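Local coordinates for lipoprotein (Colwellia psychrerythraea, PDB 3O0Y), which is of unknown function but, as a putative lipoprotein of a family in the metallopeptidase clan MA, may be related to zinc-dependent peptidases, at residues Y437-N441 against P442-W446; W473-Y476 against S477-V480. All coordinates share one frame; numbering follows the deposited sequence.

Contact 1 of 2, residues Y437-N441 against P442-W446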
loop_
_atom_site.group_PDB
_atom_site.type_symbol
_atom_site.label_atom_id
_atom_site.label_comp_id
_atom_site.label_asym_id
_atom_site.label_seq_id
_atom_site.Cartn_x
_atom_site.Cartn_y
_atom_site.Cartn_z
ATOM N N TYR A 437 1.826 -11.535 11.216
ATOM C CA TYR A 437 0.591 -10.993 11.743
ATOM C C TYR A 437 0.143 -9.756 11.067
ATOM O O TYR A 437 -1.070 -9.545 10.834
ATOM C CB TYR A 437 0.673 -10.841 13.266
ATOM C CG TYR A 437 1.088 -12.085 14.033
ATOM C CD1 TYR A 437 0.701 -13.375 13.655
ATOM C CD2 TYR A 437 1.931 -11.991 15.136
ATOM C CE1 TYR A 437 1.116 -14.458 14.316
ATOM C CE2 TYR A 437 2.292 -13.078 15.830
ATOM C CZ TYR A 437 1.919 -14.320 15.430
ATOM O OH TYR A 437 2.387 -15.460 16.107
ATOM N N HIS A 438 1.093 -8.891 10.707
ATOM C CA HIS A 438 0.826 -7.677 10.013
ATOM C C HIS A 438 0.247 -7.892 8.622
ATOM O O HIS A 438 -0.784 -7.266 8.276
ATOM C CB HIS A 438 2.135 -6.964 9.872
ATOM C CG HIS A 438 2.045 -5.634 9.197
ATOM N ND1 HIS A 438 2.021 -5.466 7.849
ATOM C CD2 HIS A 438 1.834 -4.392 9.720
ATOM C CE1 HIS A 438 2.043 -4.188 7.544
ATOM N NE2 HIS A 438 1.826 -3.503 8.656
ATOM N N GLU A 439 0.822 -8.841 7.882
ATOM C CA GLU A 439 0.452 -9.031 6.473
ATOM C C GLU A 439 -0.783 -9.869 6.311
ATOM O O GLU A 439 -1.603 -9.679 5.378
ATOM C CB GLU A 439 1.609 -9.578 5.668
ATOM C CG GLU A 439 2.898 -8.697 5.567
ATOM C CD GLU A 439 2.744 -7.373 4.917
ATOM O OE1 GLU A 439 1.672 -7.033 4.448
ATOM O OE2 GLU A 439 3.770 -6.661 4.912
ATOM N N ALA A 440 -0.885 -10.881 7.135
ATOM C CA ALA A 440 -1.957 -11.860 7.014
ATOM C C ALA A 440 -3.002 -11.665 8.083
ATOM O O ALA A 440 -3.809 -10.730 7.928
ATOM C CB ALA A 440 -1.405 -13.271 6.882
ATOM N N ASN A 441 -3.125 -12.546 9.072
ATOM C CA ASN A 441 -4.080 -12.476 10.113
ATOM C C ASN A 441 -3.427 -12.200 11.488
ATOM O O ASN A 441 -2.411 -12.818 11.808
ATOM C CB ASN A 441 -4.786 -13.807 10.229
ATOM C CG ASN A 441 -5.549 -14.160 8.918
ATOM O OD1 ASN A 441 -5.934 -13.236 8.139
ATOM N ND2 ASN A 441 -5.809 -15.425 8.722
ATOM N N PRO A 442 -4.010 -11.302 12.260
ATOM C CA PRO A 442 -5.246 -10.524 12.147
ATOM C C PRO A 442 -5.063 -9.172 11.442
ATOM O O PRO A 442 -6.023 -8.375 11.459
ATOM C CB PRO A 442 -5.592 -10.242 13.626
ATOM C CG PRO A 442 -4.402 -10.526 14.349
ATOM C CD PRO A 442 -3.353 -11.115 13.573
ATOM N N GLY A 443 -3.984 -9.022 10.687
ATOM C CA GLY A 443 -3.699 -7.768 9.978
ATOM C C GLY A 443 -4.357 -7.541 8.607
ATOM O O GLY A 443 -5.565 -7.661 8.469
ATOM N N HIS A 444 -3.560 -7.293 7.592
ATOM C CA HIS A 444 -4.110 -6.858 6.326
ATOM C C HIS A 444 -5.109 -7.812 5.716
ATOM O O HIS A 444 -6.160 -7.349 5.272
ATOM C CB HIS A 444 -3.033 -6.615 5.299
ATOM C CG HIS A 444 -2.231 -5.356 5.481
ATOM N ND1 HIS A 444 -2.788 -4.153 5.901
ATOM C CD2 HIS A 444 -0.918 -5.117 5.263
ATOM C CE1 HIS A 444 -1.833 -3.224 5.888
ATOM N NE2 HIS A 444 -0.695 -3.779 5.511
ATOM N N HIS A 445 -4.822 -9.102 5.644
ATOM C CA HIS A 445 -5.742 -10.034 4.988
ATOM C C HIS A 445 -7.093 -10.074 5.716
ATOM O O HIS A 445 -8.178 -9.941 5.116
ATOM C CB HIS A 445 -5.155 -11.445 4.873
ATOM C CG HIS A 445 -6.153 -12.409 4.294
ATOM N ND1 HIS A 445 -6.508 -12.342 2.961
ATOM C CD2 HIS A 445 -7.001 -13.303 4.877
ATOM C CE1 HIS A 445 -7.484 -13.227 2.732
ATOM N NE2 HIS A 445 -7.824 -13.812 3.882
ATOM N N TRP A 446 -7.063 -10.215 7.040
ATOM C CA TRP A 446 -8.275 -10.355 7.791
ATOM C C TRP A 446 -9.146 -9.087 7.563
ATOM O O TRP A 446 -10.346 -9.192 7.319
ATOM C CB TRP A 446 -7.972 -10.598 9.264
ATOM C CG TRP A 446 -9.124 -11.158 10.065
ATOM C CD1 TRP A 446 -9.924 -10.475 10.944
ATOM C CD2 TRP A 446 -9.510 -12.522 10.152
ATOM N NE1 TRP A 446 -10.782 -11.331 11.553
ATOM C CE2 TRP A 446 -10.571 -12.589 11.081
ATOM C CE3 TRP A 446 -9.061 -13.695 9.535
ATOM C CZ2 TRP A 446 -11.197 -13.778 11.415
ATOM C CZ3 TRP A 446 -9.686 -14.858 9.876
ATOM C CH2 TRP A 446 -10.695 -14.913 10.844
#
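His444 N donates a nearly straight hydrogen bond to His438 O, 2.9 Å long at 164°, across the break between two helices. A longer bond follows one residue on, His445 N to Glu439 O at 3.3 Å; Gly443 N to Tyr437 O and two bonds to Ala440 O are weak. Between them the chain leaves helical geometry at Ala440, passes through the cis peptide before Pro442, whose ring suits so sharp a turn, and restarts with Gly443 as N-cap. Having no side chain, Gly443 can bring its CA to 3.4 Å from His438 O in a CH...O contact.

The side chains of His438, Glu439 and His444 run the same way. With CG anti to its backbone N (chi1 -178°), His438 brings CE1 to 3.4 Å from His444 NE2, the two rings set obliquely, planes 75° apart. Glu439 bends at chi2 and lays OE1 in the plane of the His444 ring, at its edge, 3.3 Å from CD2. Asn441 crosses Trp446 at about a right angle, its CG 3.6 Å from CE3.

The HExxxxH pattern of His438, Glu439 and His444 recalls the HExxH motif of clan MA peptidases, with a longer spacing, and with Glu471 against His444 could form a metal site, though no metal is bound here; a sulfate ion lies near Glu439. His445 is fixed by Tyr404 OH and Tyr384 O. Helix 467-483 packs on Tyr437, His438 and His444, helix 353-373 on Tyr437, Ala440 and Trp446, and strand 402-405 on Glu439 and His444.

Contact 2 of 2, residues W473-Y476 against S477-V480; sequences WALY and SEQV
Tyr476 meets Val480, one turn further along the same helix, through a CH-pi contact. A chi1 of 167° swings the ring of Tyr476 opposite its own nitrogen, and one face meets the valine. CB and CG lie close to the backbone at Ser477; the contact proper starts at CD2. From there outward the ring passes beneath Val480 CG2, which is 3.2 Å from Tyr476 CE2 and 3.3 Å from Tyr476 CZ. This methyl sits 3.6 Å from the ring centroid, offset toward the rim, and also touches OH. The hydroxyl itself bonds to His584 NE2 and Arg567 NH1, so a flat ring with a polar tip suits a buried site whose far end is polar.

On another side of the helix, Leu475 CD1 packs 3.4 Å from Glu478 OE2, while the other carboxylate oxygen, OE1, is bonded to Thr434 OG1. Backbone bonds of 2.8 Å, from Ser477 N to Trp473 O, and 2.9 Å, from Val480 N to Tyr476 O, keep the turns regular. Small Ser477 brings CB close to Ala474 O. Together these contacts show the i to i+3 and i to i+4 packing of a buried alpha-helix, here helix 467-483, held between the 432-439 and 444-452 helices and helices 555-574 and 580-588.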
loop_
_atom_site.group_PDB
_atom_site.type_symbol
_atom_site.label_atom_id
_atom_site.label_comp_id
_atom_site.label_asym_id
_atom_site.label_seq_id
_atom_site.Cartn_x
_atom_site.Cartn_y
_atom_site.Cartn_z
ATOM N N TRP A 473 -4.632 -0.260 11.441
ATOM C CA TRP A 473 -5.240 -1.538 11.838
ATOM C C TRP A 473 -4.158 -2.632 11.907
ATOM O O TRP A 473 -4.124 -3.415 12.856
ATOM C CB TRP A 473 -6.349 -1.969 10.840
ATOM C CG TRP A 473 -6.728 -3.439 11.154
ATOM C CD1 TRP A 473 -6.233 -4.529 10.567
ATOM C CD2 TRP A 473 -7.404 -3.884 12.345
ATOM N NE1 TRP A 473 -6.611 -5.648 11.268
ATOM C CE2 TRP A 473 -7.346 -5.268 12.349
ATOM C CE3 TRP A 473 -8.123 -3.244 13.323
ATOM C CZ2 TRP A 473 -7.918 -6.021 13.371
ATOM C CZ3 TRP A 473 -8.681 -3.981 14.344
ATOM C CH2 TRP A 473 -8.632 -5.344 14.314
ATOM N N ALA A 474 -3.327 -2.720 10.877
ATOM C CA ALA A 474 -2.373 -3.837 10.810
ATOM C C ALA A 474 -1.353 -3.713 11.942
ATOM O O ALA A 474 -1.014 -4.694 12.574
ATOM C CB ALA A 474 -1.680 -3.916 9.443
ATOM N N LEU A 475 -0.903 -2.486 12.247
ATOM C CA LEU A 475 -0.002 -2.297 13.393
ATOM C C LEU A 475 -0.678 -2.601 14.733
ATOM O O LEU A 475 -0.078 -3.273 15.621
ATOM C CB LEU A 475 0.592 -0.856 13.329
ATOM C CG LEU A 475 1.744 -0.499 14.235
ATOM C CD1 LEU A 475 2.936 -1.489 14.017
ATOM C CD2 LEU A 475 2.109 1.002 14.046
ATOM N N TYR A 476 -1.967 -2.200 14.889
ATOM C CA TYR A 476 -2.764 -2.593 16.055
ATOM C C TYR A 476 -2.854 -4.106 16.179
ATOM O O TYR A 476 -2.705 -4.605 17.299
ATOM C CB TYR A 476 -4.147 -1.931 16.008
ATOM C CG TYR A 476 -5.133 -2.497 16.974
ATOM C CD1 TYR A 476 -5.193 -2.052 18.277
ATOM C CD2 TYR A 476 -6.048 -3.426 16.578
ATOM C CE1 TYR A 476 -6.098 -2.649 19.207
ATOM C CE2 TYR A 476 -6.950 -4.010 17.484
ATOM C CZ TYR A 476 -7.016 -3.568 18.776
ATOM O OH TYR A 476 -7.884 -4.249 19.680
ATOM N N SER A 477 -3.061 -4.831 15.052
ATOM C CA SER A 477 -3.145 -6.318 14.937
ATOM C C SER A 477 -1.918 -6.960 15.549
ATOM O O SER A 477 -2.020 -8.000 16.232
ATOM C CB SER A 477 -3.104 -6.788 13.418
ATOM O OG SER A 477 -4.410 -6.509 13.088
ATOM N N GLU A 478 -0.778 -6.366 15.294
ATOM C CA GLU A 478 0.486 -6.881 15.802
ATOM C C GLU A 478 0.526 -6.863 17.337
ATOM O O GLU A 478 1.098 -7.771 17.967
ATOM C CB GLU A 478 1.677 -6.116 15.213
ATOM C CG GLU A 478 1.908 -6.342 13.681
ATOM C CD GLU A 478 3.010 -5.444 13.129
ATOM O OE1 GLU A 478 4.235 -5.740 13.373
ATOM O OE2 GLU A 478 2.694 -4.448 12.425
ATOM N N GLN A 479 -0.076 -5.832 17.909
ATOM C CA GLN A 479 -0.168 -5.736 19.375
ATOM C C GLN A 479 -1.202 -6.680 19.910
ATOM O O GLN A 479 -0.979 -7.351 20.906
ATOM C CB GLN A 479 -0.474 -4.318 19.879
ATOM C CG GLN A 479 -0.571 -4.260 21.389
ATOM C CD GLN A 479 -0.720 -2.795 21.840
ATOM O OE1 GLN A 479 0.069 -1.936 21.402
ATOM N NE2 GLN A 479 -1.658 -2.533 22.719
ATOM N N VAL A 480 -2.356 -6.760 19.250
ATOM C CA VAL A 480 -3.359 -7.727 19.649
ATOM C C VAL A 480 -2.797 -9.162 19.625
ATOM O O VAL A 480 -3.150 -9.959 20.481
ATOM C CB VAL A 480 -4.617 -7.687 18.745
ATOM C CG1 VAL A 480 -5.619 -8.873 19.166
ATOM C CG2 VAL A 480 -5.355 -6.398 18.996
#

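How the contacts relate
Contact 1 comes first along the chain, where helix 432-439 gives way to helix 444-452; contact 2 follows within helix 467-483. Their centres are about 8 Å apart, on the same side of the chain's centre, and they touch directly. The carbonyl of the turn, Pro442 O, probably accepts hydrogen bonds from Trp473 NE1 at 2.8 Å and Ser477 OG at 3.0 Å, the latter weak, so the later helix ties down the bend between the earlier two. Glu478 also packs against His438. If the protein is indeed metallopeptidase-like, the later helix would lie against the histidines of the putative site and contribute Glu471.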